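Local coordinates for protein Ypr154wp (Saccharomyces cerevisiae, PDB 1ZX6) that binds the actin regulator LAS17 and the ubiquitin ligase RSP5 and, when overproduced, promotes de novo formation of the [PSI+] prion of SUP35, at residues 35-40 with 46-51. Numbering follows the deposited sequence.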
loop_
_atom_site.group_PDB
_atom_site.type_symbol
_atom_site.label_atom_id
_atom_site.label_comp_id
_atom_site.label_asym_id
_atom_site.label_seq_id
_atom_site.Cartn_x
_atom_site.Cartn_y
_atom_site.Cartn_z
ATOM N N PRO A 35 4.800 -5.120 11.135
ATOM C CA PRO A 35 5.900 -5.072 10.198
ATOM C C PRO A 35 5.481 -5.547 8.822
ATOM O O PRO A 35 6.166 -5.227 7.843
ATOM C CB PRO A 35 6.919 -6.044 10.790
ATOM C CG PRO A 35 6.588 -6.153 12.253
ATOM C CD PRO A 35 5.117 -5.903 12.346
ATOM N N GLU A 36 4.405 -6.326 8.751
ATOM C CA GLU A 36 4.075 -7.005 7.512
ATOM C C GLU A 36 2.892 -6.473 6.717
ATOM O O GLU A 36 2.821 -6.733 5.525
ATOM C CB GLU A 36 3.925 -8.505 7.799
ATOM C CG GLU A 36 5.318 -9.141 8.139
ATOM C CD GLU A 36 5.320 -10.664 8.191
ATOM O OE1 GLU A 36 4.246 -11.289 8.011
ATOM O OE2 GLU A 36 6.407 -11.231 8.443
ATOM N N TRP A 37 1.980 -5.745 7.360
ATOM C CA TRP A 37 0.810 -5.143 6.732
ATOM C C TRP A 37 0.675 -3.669 7.125
ATOM O O TRP A 37 0.761 -3.326 8.336
ATOM C CB TRP A 37 -0.459 -5.894 7.136
ATOM C CG TRP A 37 -0.534 -7.258 6.508
ATOM C CD1 TRP A 37 -0.071 -8.439 7.011
ATOM C CD2 TRP A 37 -1.128 -7.560 5.250
ATOM N NE1 TRP A 37 -0.320 -9.473 6.121
ATOM C CE2 TRP A 37 -0.976 -8.961 5.035
ATOM C CE3 TRP A 37 -1.773 -6.791 4.283
ATOM C CZ2 TRP A 37 -1.447 -9.600 3.867
ATOM C CZ3 TRP A 37 -2.228 -7.424 3.110
ATOM C CH2 TRP A 37 -2.064 -8.819 2.928
ATOM N N TYR A 38 0.486 -2.832 6.096
ATOM C CA TYR A 38 0.154 -1.418 6.213
ATOM C C TYR A 38 -1.276 -1.130 5.717
ATOM O O TYR A 38 -1.811 -1.868 4.862
ATOM C CB TYR A 38 1.126 -0.576 5.384
ATOM C CG TYR A 38 2.573 -0.540 5.836
ATOM C CD1 TYR A 38 2.962 -1.077 7.050
ATOM C CD2 TYR A 38 3.544 0.075 5.036
ATOM C CE1 TYR A 38 4.294 -1.053 7.452
ATOM C CE2 TYR A 38 4.873 0.125 5.440
ATOM C CZ TYR A 38 5.224 -0.422 6.651
ATOM O OH TYR A 38 6.519 -0.416 7.110
ATOM N N LYS A 39 -1.852 -0.041 6.229
ATOM C CA LYS A 39 -3.107 0.542 5.778
ATOM C C LYS A 39 -2.796 1.852 5.048
ATOM O O LYS A 39 -2.033 2.692 5.524
ATOM C CB LYS A 39 -4.023 0.836 6.966
ATOM C CG LYS A 39 -5.409 1.262 6.578
ATOM C CD LYS A 39 -6.147 1.861 7.781
ATOM C CE LYS A 39 -7.528 2.382 7.355
ATOM N NZ LYS A 39 -8.127 1.477 6.333
ATOM N N GLY A 40 -3.380 2.048 3.881
ATOM C CA GLY A 40 -3.102 3.283 3.145
ATOM C C GLY A 40 -4.186 3.607 2.138
ATOM O O GLY A 40 -5.171 2.882 2.042
ATOM N N THR A 46 -9.006 2.928 -0.330
ATOM C CA THR A 46 -8.384 2.733 0.983
ATOM C C THR A 46 -8.402 1.228 1.315
ATOM O O THR A 46 -9.404 0.566 1.124
ATOM C CB THR A 46 -9.100 3.517 2.092
ATOM O OG1 THR A 46 -9.035 4.924 1.810
ATOM C CG2 THR A 46 -8.480 3.245 3.472
ATOM N N GLY A 47 -7.272 0.692 1.775
ATOM C CA GLY A 47 -7.220 -0.691 2.210
ATOM C C GLY A 47 -5.846 -1.061 2.739
ATOM O O GLY A 47 -5.002 -0.181 2.991
ATOM N N ILE A 48 -5.615 -2.365 2.841
ATOM C CA ILE A 48 -4.390 -2.880 3.392
ATOM C C ILE A 48 -3.579 -3.614 2.334
ATOM O O ILE A 48 -4.125 -4.162 1.362
ATOM C CB ILE A 48 -4.638 -3.741 4.653
ATOM C CG1 ILE A 48 -5.389 -5.028 4.344
ATOM C CG2 ILE A 48 -5.401 -2.918 5.717
ATOM C CD1 ILE A 48 -5.429 -5.986 5.550
ATOM N N PHE A 49 -2.278 -3.642 2.567
ATOM C CA PHE A 49 -1.346 -4.204 1.614
ATOM C C PHE A 49 -0.093 -4.629 2.357
ATOM O O PHE A 49 0.196 -4.061 3.407
ATOM C CB PHE A 49 -1.016 -3.201 0.500
ATOM C CG PHE A 49 -0.396 -1.942 0.988
ATOM C CD1 PHE A 49 0.993 -1.824 1.086
ATOM C CD2 PHE A 49 -1.184 -0.899 1.410
ATOM C CE1 PHE A 49 1.592 -0.667 1.584
ATOM C CE2 PHE A 49 -0.610 0.260 1.888
ATOM C CZ PHE A 49 0.786 0.382 1.984
ATOM N N PRO A 50 0.653 -5.634 1.853
ATOM C CA PRO A 50 1.891 -5.998 2.565
ATOM C C PRO A 50 2.999 -4.939 2.461
ATOM O O PRO A 50 3.241 -4.380 1.416
ATOM C CB PRO A 50 2.303 -7.316 1.911
ATOM C CG PRO A 50 1.072 -7.701 0.991
ATOM C CD PRO A 50 0.489 -6.443 0.621
ATOM N N ALA A 51 3.689 -4.690 3.577
ATOM C CA ALA A 51 4.688 -3.660 3.675
ATOM C C ALA A 51 5.869 -3.837 2.740
ATOM O O ALA A 51 6.431 -2.840 2.287
ATOM C CB ALA A 51 5.203 -3.586 5.126
#
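Trp37 lays its indole across the neighbouring strand, with CE3 and CZ3 against the Phe49-Pro50 peptide; CE3 comes within 3.3 Å of Phe49 C. A chi1 of -71° swings the ring over this peptide. Pro50 CG sits over one face in a CH-pi contact, 4.1 Å from the centroid of the six-membered ring, and the indole and the pyrrolidine rise together from the same face of the sheet. Trp37 CE3 also meets Ile48 CD1 obliquely at 4.0 Å. Lys39 follows on this face, its CB against Ile48 CG2 and its chain turning at the last torsion to bring NZ near the methyl CG2 of Thr46.

The other face carries the side chains of Tyr38 and Phe49. Tyr38 CB rests over the Phe49 ring, 4.0 Å from its centroid, while Gly40 N lies at the edge of that ring, near CE2. The Tyr38 ring in turn takes Ala51 CB over its centre, 3.5 Å from the centroid. The buried Phe49 ring continues inward onto Val27, Leu19 and Leu21, joining the hydrophobic core.

Paired backbone bonds hold the register: Tyr38 N to Phe49 O (3.0 Å) with Phe49 N to Tyr38 O, and Gly40 N to Gly47 O (2.9 Å) with Gly47 N to Gly40 O. Ala51 N reaches Glu36 O at 3.0 Å from above the carbonyl plane, as the chain leaves the strand for a 3-10 turn. Strands 37-42 and 45-50 form the distal hairpin of the SH3 domain; Trp37 and Pro50, with Phe11 touching Pro50, correspond to positions that line the proline-rich peptide groove in SH3 domains, consistent with such a site here.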